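Local atomic coordinates of aerobactin synthase IucA (PDB entry 5JM8), a protein that probably catalyses ATP-dependent coupling of citrate with N6-acetyl-N6-hydroxylysine in the biosynthesis of the siderophore aerobactin, as a synthetase of the NIS family. Residues Q143-G148 / P261-R266; E192-N197 / R302-A307; A404-V409 / R514-E519. All coordinates share one frame; numbering follows the deposited sequence.

Contact 1. Residues Q143-G148 / P261-R266; sequences QALLVG and PTTSSR. With ATP (adenosine-5'-triphosphate), chain I.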
loop_
_atom_site.group_PDB
_atom_site.type_symbol
_atom_site.label_atom_id
_atom_site.label_comp_id
_atom_site.label_asym_id
_atom_site.label_seq_id
_atom_site.Cartn_x
_atom_site.Cartn_y
_atom_site.Cartn_z
ATOM N N GLN A 143 -18.730 -1.941 -11.022
ATOM C CA GLN A 143 -19.869 -1.320 -10.354
ATOM C C GLN A 143 -20.167 0.074 -10.895
ATOM O O GLN A 143 -20.987 0.799 -10.333
ATOM C CB GLN A 143 -19.621 -1.248 -8.847
ATOM C CG GLN A 143 -19.551 -2.610 -8.177
ATOM C CD GLN A 143 -19.376 -2.511 -6.675
ATOM O OE1 GLN A 143 -18.740 -1.583 -6.170
ATOM N NE2 GLN A 143 -19.945 -3.468 -5.950
ATOM N N ALA A 144 -19.514 0.435 -11.996
ATOM C CA ALA A 144 -19.655 1.771 -12.565
ATOM C C ALA A 144 -20.693 1.818 -13.682
ATOM O O ALA A 144 -20.949 2.880 -14.250
ATOM C CB ALA A 144 -18.310 2.264 -13.079
ATOM N N LEU A 145 -21.286 0.671 -13.997
ATOM C CA LEU A 145 -22.326 0.613 -15.020
ATOM C C LEU A 145 -23.701 0.907 -14.421
ATOM O O LEU A 145 -24.257 0.088 -13.686
ATOM C CB LEU A 145 -22.330 -0.757 -15.707
ATOM C CG LEU A 145 -23.341 -0.952 -16.844
ATOM C CD1 LEU A 145 -23.002 -0.066 -18.029
ATOM C CD2 LEU A 145 -23.409 -2.410 -17.264
ATOM N N LEU A 146 -24.243 2.077 -14.748
ATOM C CA LEU A 146 -25.541 2.505 -14.233
ATOM C C LEU A 146 -26.614 2.489 -15.317
ATOM O O LEU A 146 -27.804 2.474 -15.013
ATOM C CB LEU A 146 -25.443 3.909 -13.630
ATOM C CG LEU A 146 -24.498 4.094 -12.441
ATOM C CD1 LEU A 146 -24.637 5.510 -11.903
ATOM C CD2 LEU A 146 -24.759 3.064 -11.342
ATOM N N VAL A 147 -26.194 2.503 -16.577
ATOM C CA VAL A 147 -27.134 2.487 -17.692
ATOM C C VAL A 147 -27.549 1.062 -18.027
ATOM O O VAL A 147 -28.698 0.809 -18.385
ATOM C CB VAL A 147 -26.534 3.143 -18.952
ATOM C CG1 VAL A 147 -27.483 2.999 -20.135
ATOM C CG2 VAL A 147 -26.227 4.608 -18.692
ATOM N N GLY A 148 -26.605 0.135 -17.917
ATOM C CA GLY A 148 -26.862 -1.255 -18.237
ATOM C C GLY A 148 -26.668 -1.510 -19.718
ATOM O O GLY A 148 -25.866 -0.840 -20.365
ATOM N N PRO A 261 -20.881 -7.407 -5.702
ATOM C CA PRO A 261 -21.583 -7.847 -6.913
ATOM C C PRO A 261 -21.052 -7.133 -8.153
ATOM O O PRO A 261 -20.884 -5.914 -8.128
ATOM C CB PRO A 261 -23.048 -7.478 -6.638
ATOM C CG PRO A 261 -23.013 -6.499 -5.512
ATOM C CD PRO A 261 -21.809 -6.850 -4.701
ATOM N N THR A 262 -20.776 -7.886 -9.212
ATOM C CA THR A 262 -20.223 -7.316 -10.435
ATOM C C THR A 262 -21.342 -6.948 -11.405
ATOM O O THR A 262 -22.519 -7.007 -11.049
ATOM C CB THR A 262 -19.246 -8.293 -11.119
ATOM O OG1 THR A 262 -19.957 -9.443 -11.592
ATOM C CG2 THR A 262 -18.166 -8.730 -10.140
ATOM N N THR A 263 -20.967 -6.564 -12.622
ATOM C CA THR A 263 -21.926 -6.154 -13.646
ATOM C C THR A 263 -23.079 -7.146 -13.823
ATOM O O THR A 263 -24.196 -6.752 -14.163
ATOM C CB THR A 263 -21.233 -5.969 -15.014
ATOM O OG1 THR A 263 -20.269 -7.010 -15.212
ATOM C CG2 THR A 263 -20.536 -4.617 -15.088
ATOM N N SER A 264 -22.805 -8.426 -13.583
ATOM C CA SER A 264 -23.791 -9.483 -13.793
ATOM C C SER A 264 -24.566 -9.815 -12.520
ATOM O O SER A 264 -25.415 -10.707 -12.522
ATOM C CB SER A 264 -23.107 -10.745 -14.313
ATOM O OG SER A 264 -22.040 -11.125 -13.464
ATOM N N SER A 265 -24.250 -9.103 -11.440
ATOM C CA SER A 265 -24.930 -9.249 -10.149
ATOM C C SER A 265 -24.706 -10.614 -9.489
ATOM O O SER A 265 -24.327 -10.678 -8.319
ATOM C CB SER A 265 -26.434 -8.998 -10.297
ATOM O OG SER A 265 -26.693 -7.685 -10.764
ATOM N N ARG A 266 -24.945 -11.700 -10.219
ATOM C CA ARG A 266 -24.826 -13.034 -9.635
ATOM C C ARG A 266 -23.375 -13.448 -9.452
ATOM O O ARG A 266 -23.088 -14.403 -8.730
ATOM C CB ARG A 266 -25.555 -14.074 -10.490
ATOM C CG ARG A 266 -25.044 -14.239 -11.916
ATOM C CD ARG A 266 -25.635 -15.507 -12.516
ATOM N NE ARG A 266 -25.493 -15.597 -13.967
ATOM C CZ ARG A 266 -25.974 -16.600 -14.695
ATOM N NH1 ARG A 266 -25.807 -16.613 -16.009
ATOM N NH2 ARG A 266 -26.625 -17.597 -14.109
HETATM P PG ATP I . -20.854 -13.524 -15.661
HETATM O O1G ATP I . -20.658 -13.249 -14.192
HETATM O O2G ATP I . -19.985 -12.673 -16.556
HETATM O O3G ATP I . -20.825 -14.990 -16.020
HETATM P PB ATP I . -23.513 -13.723 -16.822
HETATM O O1B ATP I . -24.835 -13.376 -16.182
HETATM O O2B ATP I . -23.159 -15.173 -17.060
HETATM O O3B ATP I . -22.345 -12.977 -15.982
HETATM P PA ATP I . -24.519 -12.885 -19.370
HETATM O O1A ATP I . -25.356 -14.135 -19.258
HETATM O O2A ATP I . -23.814 -12.570 -20.666
HETATM O O3A ATP I . -23.396 -12.918 -18.215
HETATM O "O5'" ATP I . -25.390 -11.594 -18.976
HETATM C "C5'" ATP I . -24.746 -10.325 -19.002
HETATM C "C4'" ATP I . -25.329 -9.371 -17.970
HETATM O "O4'" ATP I . -24.669 -8.111 -18.108
HETATM C "C3'" ATP I . -26.820 -9.128 -18.147
HETATM O "O3'" ATP I . -27.489 -9.308 -16.892
HETATM C "C2'" ATP I . -26.947 -7.699 -18.638
HETATM O "O2'" ATP I . -28.012 -7.005 -17.990
HETATM C "C1'" ATP I . -25.613 -7.055 -18.299
HETATM N N9 ATP I . -25.138 -6.166 -19.382
HETATM C C8 ATP I . -24.889 -4.856 -19.226
HETATM N N7 ATP I . -24.468 -4.304 -20.391
HETATM C C5 ATP I . -24.443 -5.281 -21.314
HETATM C C6 ATP I . -24.091 -5.374 -22.745
HETATM N N6 ATP I . -23.677 -4.267 -23.405
HETATM N N1 ATP I . -24.202 -6.582 -23.345
HETATM C C2 ATP I . -24.616 -7.677 -22.677
HETATM N N3 ATP I . -24.951 -7.656 -21.374
HETATM C C4 ATP I . -24.888 -6.511 -20.648
#
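Leu145 and Thr263 meet beside a bound nucleotide, a worked example of two loops joined mainly by the ligand they share. Directly, they touch lightly: Leu145 CD2 lies 4.2 Å from Thr263 CG2. The same methyl packs more closely on the adenine, 3.5 Å from ATP C8, because CG stands anti to the backbone N (chi1 -178°) and carries the branch toward the base. Against this light direct contact stands a firmer grip on the nucleotide, made at the phosphates by 261-266 alone. There a type I beta turn from Thr262 to Ser265 presents Ser264 OG, which donates to O1G of ATP at 2.6 Å. Farther along, the extended arm of Arg266 sets its guanidinium edge toward the beta phosphate; Arg266 NE bonds to ATP O1B and Arg266 NH1 to ATP O2B, each at 3.2 Å. The looser end is buried too, so no solvent side balances it. Here Gln143 NE2 makes only a weak 3.4 Å bond to Pro261 O, the stronger partner of this amide being Pro175 O. Thr263 OG1 is held elsewhere, by Glu142 and by Gln429, a residue of the magnesium site. Segment 143-148 follows helix 138-142, with Leu145 resting on helix 364-368 and Val147 on helix 14-26, while segment 261-266 links strands 258-261 and 267-269 and lays Arg266 against strand 275-284.

Contact 2. Residues E192-N197 / R302-A307; sequences ESLHLN and RLARLA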
loop_
_atom_site.group_PDB
_atom_site.type_symbol
_atom_site.label_atom_id
_atom_site.label_comp_id
_atom_site.label_asym_id
_atom_site.label_seq_id
_atom_site.Cartn_x
_atom_site.Cartn_y
_atom_site.Cartn_z
ATOM N N GLU A 192 -17.666 -30.638 -8.278
ATOM C CA GLU A 192 -16.537 -31.094 -9.072
ATOM C C GLU A 192 -15.457 -30.019 -9.042
ATOM O O GLU A 192 -15.765 -28.838 -8.890
ATOM C CB GLU A 192 -16.987 -31.388 -10.503
ATOM C CG GLU A 192 -16.020 -32.223 -11.319
ATOM C CD GLU A 192 -16.536 -32.495 -12.723
ATOM O OE1 GLU A 192 -17.692 -32.121 -13.021
ATOM O OE2 GLU A 192 -15.784 -33.082 -13.528
ATOM N N SER A 193 -14.196 -30.420 -9.169
ATOM C CA SER A 193 -13.100 -29.455 -9.182
ATOM C C SER A 193 -11.835 -30.025 -9.815
ATOM O O SER A 193 -11.625 -31.239 -9.818
ATOM C CB SER A 193 -12.799 -28.981 -7.761
ATOM O OG SER A 193 -11.765 -28.014 -7.759
ATOM N N LEU A 194 -10.999 -29.135 -10.346
ATOM C CA LEU A 194 -9.706 -29.509 -10.914
ATOM C C LEU A 194 -8.573 -29.112 -9.973
ATOM O O LEU A 194 -8.753 -28.256 -9.106
ATOM C CB LEU A 194 -9.501 -28.846 -12.278
ATOM C CG LEU A 194 -10.422 -29.302 -13.412
ATOM C CD1 LEU A 194 -10.119 -28.524 -14.684
ATOM C CD2 LEU A 194 -10.290 -30.797 -13.661
ATOM N N HIS A 195 -7.418 -29.752 -10.143
ATOM C CA HIS A 195 -6.218 -29.448 -9.362
ATOM C C HIS A 195 -6.407 -29.843 -7.900
ATOM O O HIS A 195 -5.638 -30.640 -7.358
ATOM C CB HIS A 195 -5.867 -27.962 -9.482
ATOM C CG HIS A 195 -5.967 -27.435 -10.881
ATOM N ND1 HIS A 195 -5.215 -27.942 -11.920
ATOM C CD2 HIS A 195 -6.736 -26.458 -11.415
ATOM C CE1 HIS A 195 -5.514 -27.294 -13.033
ATOM N NE2 HIS A 195 -6.434 -26.388 -12.753
ATOM N N LEU A 196 -7.427 -29.271 -7.268
ATOM C CA LEU A 196 -7.888 -29.717 -5.962
ATOM C C LEU A 196 -9.213 -30.445 -6.145
ATOM O O LEU A 196 -9.988 -30.098 -7.036
ATOM C CB LEU A 196 -8.062 -28.532 -5.011
ATOM C CG LEU A 196 -6.893 -27.555 -4.869
ATOM C CD1 LEU A 196 -7.336 -26.329 -4.083
ATOM C CD2 LEU A 196 -5.716 -28.236 -4.196
ATOM N N ASN A 197 -9.479 -31.458 -5.323
ATOM C CA ASN A 197 -10.788 -32.101 -5.344
ATOM C C ASN A 197 -11.808 -31.159 -4.710
ATOM O O ASN A 197 -11.441 -30.099 -4.201
ATOM C CB ASN A 197 -10.759 -33.465 -4.631
ATOM C CG ASN A 197 -10.442 -33.364 -3.144
ATOM O OD1 ASN A 197 -10.752 -32.373 -2.487
ATOM N ND2 ASN A 197 -9.829 -34.411 -2.607
ATOM N N ARG A 302 -15.542 -28.319 -18.816
ATOM C CA ARG A 302 -15.129 -28.800 -20.128
ATOM C C ARG A 302 -14.005 -27.944 -20.700
ATOM O O ARG A 302 -12.999 -28.461 -21.188
ATOM C CB ARG A 302 -16.327 -28.808 -21.081
ATOM C CG ARG A 302 -16.015 -29.283 -22.492
ATOM C CD ARG A 302 -17.283 -29.475 -23.307
ATOM N NE ARG A 302 -18.192 -30.427 -22.671
ATOM C CZ ARG A 302 -19.402 -30.132 -22.200
ATOM N NH1 ARG A 302 -19.899 -28.904 -22.300
ATOM N NH2 ARG A 302 -20.130 -31.085 -21.634
ATOM N N LEU A 303 -14.182 -26.630 -20.629
ATOM C CA LEU A 303 -13.178 -25.693 -21.111
ATOM C C LEU A 303 -11.932 -25.733 -20.228
ATOM O O LEU A 303 -10.812 -25.582 -20.713
ATOM C CB LEU A 303 -13.756 -24.274 -21.157
ATOM C CG LEU A 303 -12.863 -23.166 -21.724
ATOM C CD1 LEU A 303 -12.498 -23.443 -23.176
ATOM C CD2 LEU A 303 -13.548 -21.814 -21.594
ATOM N N ALA A 304 -12.133 -25.943 -18.930
ATOM C CA ALA A 304 -11.025 -25.972 -17.981
ATOM C C ALA A 304 -10.147 -27.204 -18.184
ATOM O O ALA A 304 -8.921 -27.115 -18.126
ATOM C CB ALA A 304 -11.552 -25.929 -16.558
ATOM N N ARG A 305 -10.776 -28.355 -18.411
ATOM C CA ARG A 305 -10.042 -29.586 -18.696
ATOM C C ARG A 305 -9.337 -29.486 -20.042
ATOM O O ARG A 305 -8.246 -30.024 -20.229
ATOM C CB ARG A 305 -10.982 -30.790 -18.695
ATOM C CG ARG A 305 -11.554 -31.129 -17.337
ATOM C CD ARG A 305 -12.414 -32.373 -17.402
ATOM N NE ARG A 305 -13.008 -32.683 -16.107
ATOM C CZ ARG A 305 -12.374 -33.315 -15.126
ATOM N NH1 ARG A 305 -11.114 -33.706 -15.284
ATOM N NH2 ARG A 305 -13.000 -33.553 -13.982
ATOM N N LEU A 306 -9.976 -28.794 -20.977
ATOM C CA LEU A 306 -9.403 -28.575 -22.296
ATOM C C LEU A 306 -8.210 -27.629 -22.213
ATOM O O LEU A 306 -7.323 -27.661 -23.066
ATOM C CB LEU A 306 -10.464 -28.016 -23.245
ATOM C CG LEU A 306 -10.123 -27.957 -24.736
ATOM C CD1 LEU A 306 -9.786 -29.338 -25.285
ATOM C CD2 LEU A 306 -11.281 -27.344 -25.510
ATOM N N ALA A 307 -8.187 -26.793 -21.179
ATOM C CA ALA A 307 -7.118 -25.812 -21.017
ATOM C C ALA A 307 -5.826 -26.448 -20.512
ATOM O O ALA A 307 -4.798 -25.776 -20.407
ATOM C CB ALA A 307 -7.559 -24.705 -20.077
#
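With CG anti to the backbone N (chi1 -164°) and the rest of its chain extended, Glu192 sends its carboxylate out from strand 189-193 to meet Arg305, whose own CG lies anti to the carbonyl carbon and whose arm runs straight as far as NE from helix 294-306. This strand-to-helix packing within the IucA/IucC region joins a branched antiparallel sheet to the later part of that helix. The two side chains cross at about a right angle, and their flat ends are turned 39° apart, so the salt bridge is made through one nitrogen and one oxygen: Arg305 NH2 to Glu192 OE2, 2.9 Å. It is nearly straight, at 168°, enters close to the guanidinium plane and uses the anti lone pair of OE2. Leu194 lies beside it with two methyls that do different work. Leu194 CD2 sits over one guanidinium face, offset toward the rim and 3.4 Å from Arg305 NH1, whereas CD1 packs against the helix itself, 3.5 Å from Ala304 CB. The chain then turns, and Ser193 OG closes the turn with a 2.8 Å bond to Leu196 O. Glu192 OE1 has a weak bond to Trp330 of the neighbouring strand. Charge is thus paired at the guanidinium edge while a leucine covers a face, which probably limits the water reaching this bridge although Arg305 itself is exposed.

Contact 3. Residues A404-V409 / R514-E519; sequences AYCHQV and RTLLAE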
loop_
_atom_site.group_PDB
_atom_site.type_symbol
_atom_site.label_atom_id
_atom_site.label_comp_id
_atom_site.label_asym_id
_atom_site.label_seq_id
_atom_site.Cartn_x
_atom_site.Cartn_y
_atom_site.Cartn_z
ATOM N N ALA A 404 -4.862 -0.856 -30.634
ATOM C CA ALA A 404 -4.422 -1.789 -29.604
ATOM C C ALA A 404 -5.559 -2.704 -29.167
ATOM O O ALA A 404 -5.329 -3.849 -28.782
ATOM C CB ALA A 404 -3.870 -1.034 -28.414
ATOM N N TYR A 405 -6.784 -2.189 -29.220
ATOM C CA TYR A 405 -7.964 -2.978 -28.887
ATOM C C TYR A 405 -8.124 -4.126 -29.876
ATOM O O TYR A 405 -8.446 -5.249 -29.494
ATOM C CB TYR A 405 -9.214 -2.096 -28.882
ATOM C CG TYR A 405 -10.520 -2.864 -28.833
ATOM C CD1 TYR A 405 -11.076 -3.253 -27.622
ATOM C CD2 TYR A 405 -11.200 -3.187 -29.999
ATOM C CE1 TYR A 405 -12.273 -3.949 -27.574
ATOM C CE2 TYR A 405 -12.395 -3.884 -29.961
ATOM C CZ TYR A 405 -12.926 -4.262 -28.745
ATOM O OH TYR A 405 -14.117 -4.956 -28.704
ATOM N N CYS A 406 -7.889 -3.838 -31.151
ATOM C CA CYS A 406 -7.972 -4.853 -32.194
ATOM C C CYS A 406 -6.918 -5.941 -32.003
ATOM O O CYS A 406 -7.219 -7.130 -32.100
ATOM C CB CYS A 406 -7.809 -4.210 -33.573
ATOM S SG CYS A 406 -9.114 -3.051 -34.006
ATOM N N HIS A 407 -5.686 -5.525 -31.731
ATOM C CA HIS A 407 -4.574 -6.458 -31.584
ATOM C C HIS A 407 -4.664 -7.292 -30.309
ATOM O O HIS A 407 -4.300 -8.468 -30.307
ATOM C CB HIS A 407 -3.242 -5.706 -31.593
ATOM C CG HIS A 407 -2.838 -5.198 -32.943
ATOM N ND1 HIS A 407 -2.678 -3.856 -33.214
ATOM C CD2 HIS A 407 -2.548 -5.852 -34.093
ATOM C CE1 HIS A 407 -2.310 -3.705 -34.474
ATOM N NE2 HIS A 407 -2.225 -4.901 -35.030
ATOM N N GLN A 408 -5.136 -6.679 -29.227
ATOM C CA GLN A 408 -5.175 -7.341 -27.926
ATOM C C GLN A 408 -6.463 -8.119 -27.673
ATOM O O GLN A 408 -6.439 -9.147 -26.994
ATOM C CB GLN A 408 -4.990 -6.314 -26.806
ATOM C CG GLN A 408 -3.627 -5.638 -26.793
ATOM C CD GLN A 408 -2.490 -6.621 -26.600
ATOM O OE1 GLN A 408 -2.704 -7.771 -26.212
ATOM N NE2 GLN A 408 -1.273 -6.176 -26.880
ATOM N N VAL A 409 -7.581 -7.626 -28.200
ATOM C CA VAL A 409 -8.876 -8.253 -27.951
ATOM C C VAL A 409 -9.355 -9.086 -29.138
ATOM O O VAL A 409 -9.600 -10.284 -29.001
ATOM C CB VAL A 409 -9.950 -7.197 -27.613
ATOM C CG1 VAL A 409 -11.299 -7.858 -27.346
ATOM C CG2 VAL A 409 -9.517 -6.374 -26.411
ATOM N N ARG A 514 -11.462 -2.359 -39.850
ATOM C CA ARG A 514 -11.545 -3.152 -41.072
ATOM C C ARG A 514 -10.154 -3.513 -41.580
ATOM O O ARG A 514 -9.891 -4.666 -41.924
ATOM C CB ARG A 514 -12.314 -2.395 -42.152
ATOM C CG ARG A 514 -12.479 -3.169 -43.456
ATOM C CD ARG A 514 -13.190 -2.331 -44.505
ATOM N NE ARG A 514 -12.517 -1.055 -44.728
ATOM C CZ ARG A 514 -13.064 -0.015 -45.351
ATOM N NH1 ARG A 514 -14.302 -0.091 -45.823
ATOM N NH2 ARG A 514 -12.369 1.103 -45.499
ATOM N N THR A 515 -9.274 -2.513 -41.629
ATOM C CA THR A 515 -7.891 -2.709 -42.060
ATOM C C THR A 515 -7.218 -3.825 -41.275
ATOM O O THR A 515 -6.605 -4.721 -41.849
ATOM C CB THR A 515 -7.055 -1.421 -41.893
ATOM O OG1 THR A 515 -7.644 -0.358 -42.650
ATOM C CG2 THR A 515 -5.620 -1.639 -42.366
ATOM N N LEU A 516 -7.339 -3.767 -39.954
ATOM C CA LEU A 516 -6.689 -4.737 -39.090
ATOM C C LEU A 516 -7.397 -6.091 -39.133
ATOM O O LEU A 516 -6.751 -7.130 -39.019
ATOM C CB LEU A 516 -6.631 -4.201 -37.660
ATOM C CG LEU A 516 -5.834 -2.898 -37.518
ATOM C CD1 LEU A 516 -5.889 -2.378 -36.094
ATOM C CD2 LEU A 516 -4.387 -3.087 -37.956
ATOM N N LEU A 517 -8.715 -6.078 -39.312
ATOM C CA LEU A 517 -9.471 -7.321 -39.457
ATOM C C LEU A 517 -9.097 -8.018 -40.762
ATOM O O LEU A 517 -9.128 -9.245 -40.852
ATOM C CB LEU A 517 -10.980 -7.058 -39.422
ATOM C CG LEU A 517 -11.639 -6.715 -38.080
ATOM C CD1 LEU A 517 -13.116 -6.414 -38.275
ATOM C CD2 LEU A 517 -11.465 -7.838 -37.074
ATOM N N ALA A 518 -8.742 -7.227 -41.770
ATOM C CA ALA A 518 -8.375 -7.761 -43.077
ATOM C C ALA A 518 -6.968 -8.351 -43.048
ATOM O O ALA A 518 -6.707 -9.379 -43.674
ATOM C CB ALA A 518 -8.477 -6.677 -44.143
ATOM N N GLU A 519 -6.065 -7.695 -42.324
ATOM C CA GLU A 519 -4.721 -8.222 -42.125
ATOM C C GLU A 519 -4.803 -9.595 -41.473
ATOM O O GLU A 519 -4.115 -10.534 -41.875
ATOM C CB GLU A 519 -3.881 -7.286 -41.251
ATOM C CG GLU A 519 -3.518 -5.961 -41.902
ATOM C CD GLU A 519 -2.710 -5.063 -40.980
ATOM O OE1 GLU A 519 -2.376 -5.502 -39.858
ATOM O OE2 GLU A 519 -2.413 -3.916 -41.375
#
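Leu516 points from helix 506-521 at Cys406 and His407 of helix 394-420, and this helix-helix packing illustrates how one branched side chain can serve two neighbours at once. Both segments fall in the FhuF-like family region of the synthetase, and the two backbones come closest at Cys406 and Leu516, whose CA atoms are 7.0 Å apart. The first torsion of the leucine (chi1 -61°) carries CG out toward helix 394-420, and the extended second torsion (chi2 176°) sets where its methyls lie. Leu516 CD1 turns to the more buried side, 3.7 Å from Cys406 CB, and also reaches the CE1 corner of the imidazole. CD2 faces the exposed ring of His407 and meets only its CE1-NE2 end. Ring and leucine cross at about a right angle, with Leu516 CD2 coming in obliquely, 4.1 Å from His407 NE2. Farther out, Glu519 OE1 stands 4.9 Å from His407 NE2, too far for direct contact, though its charge could mildly influence the ring. Cys406 and His407 open a wider pi-type turn that runs through 406-409. Leu517, one residue along from Leu516, lies deeper, between helix 394-420, where it packs on Leu410 and Phe414, and helix 528-535. Between these two segments, far from the nucleotide, the contact is van der Waals packing. The sulfur of Cys406 adds to it: with SG anti to the carbonyl carbon, the thiol sits alongside the same methyl that touches CB, Cys406 SG lying 3.9 Å from Leu516 CD1.

In the fold
The three contacts are spread round the fold: the centre of contact 1 is about 28 Å from those of contacts 2 and 3, which are themselves about 32 Å apart, and none touches another. Contacts 1 and 2 interlock along the chain, their segments alternating within the IucA/IucC region, and strands 189-193, 258-261 and 267-269, which carry or flank them, belong to one branched antiparallel sheet. Contact 3 follows in series, within the FhuF-like region. Contact 1 is the one at the ATP, near the middle of the chain; contacts 2 and 3 are packing more than 20 Å from the chain's centre, joining strand to helix and helix to helix.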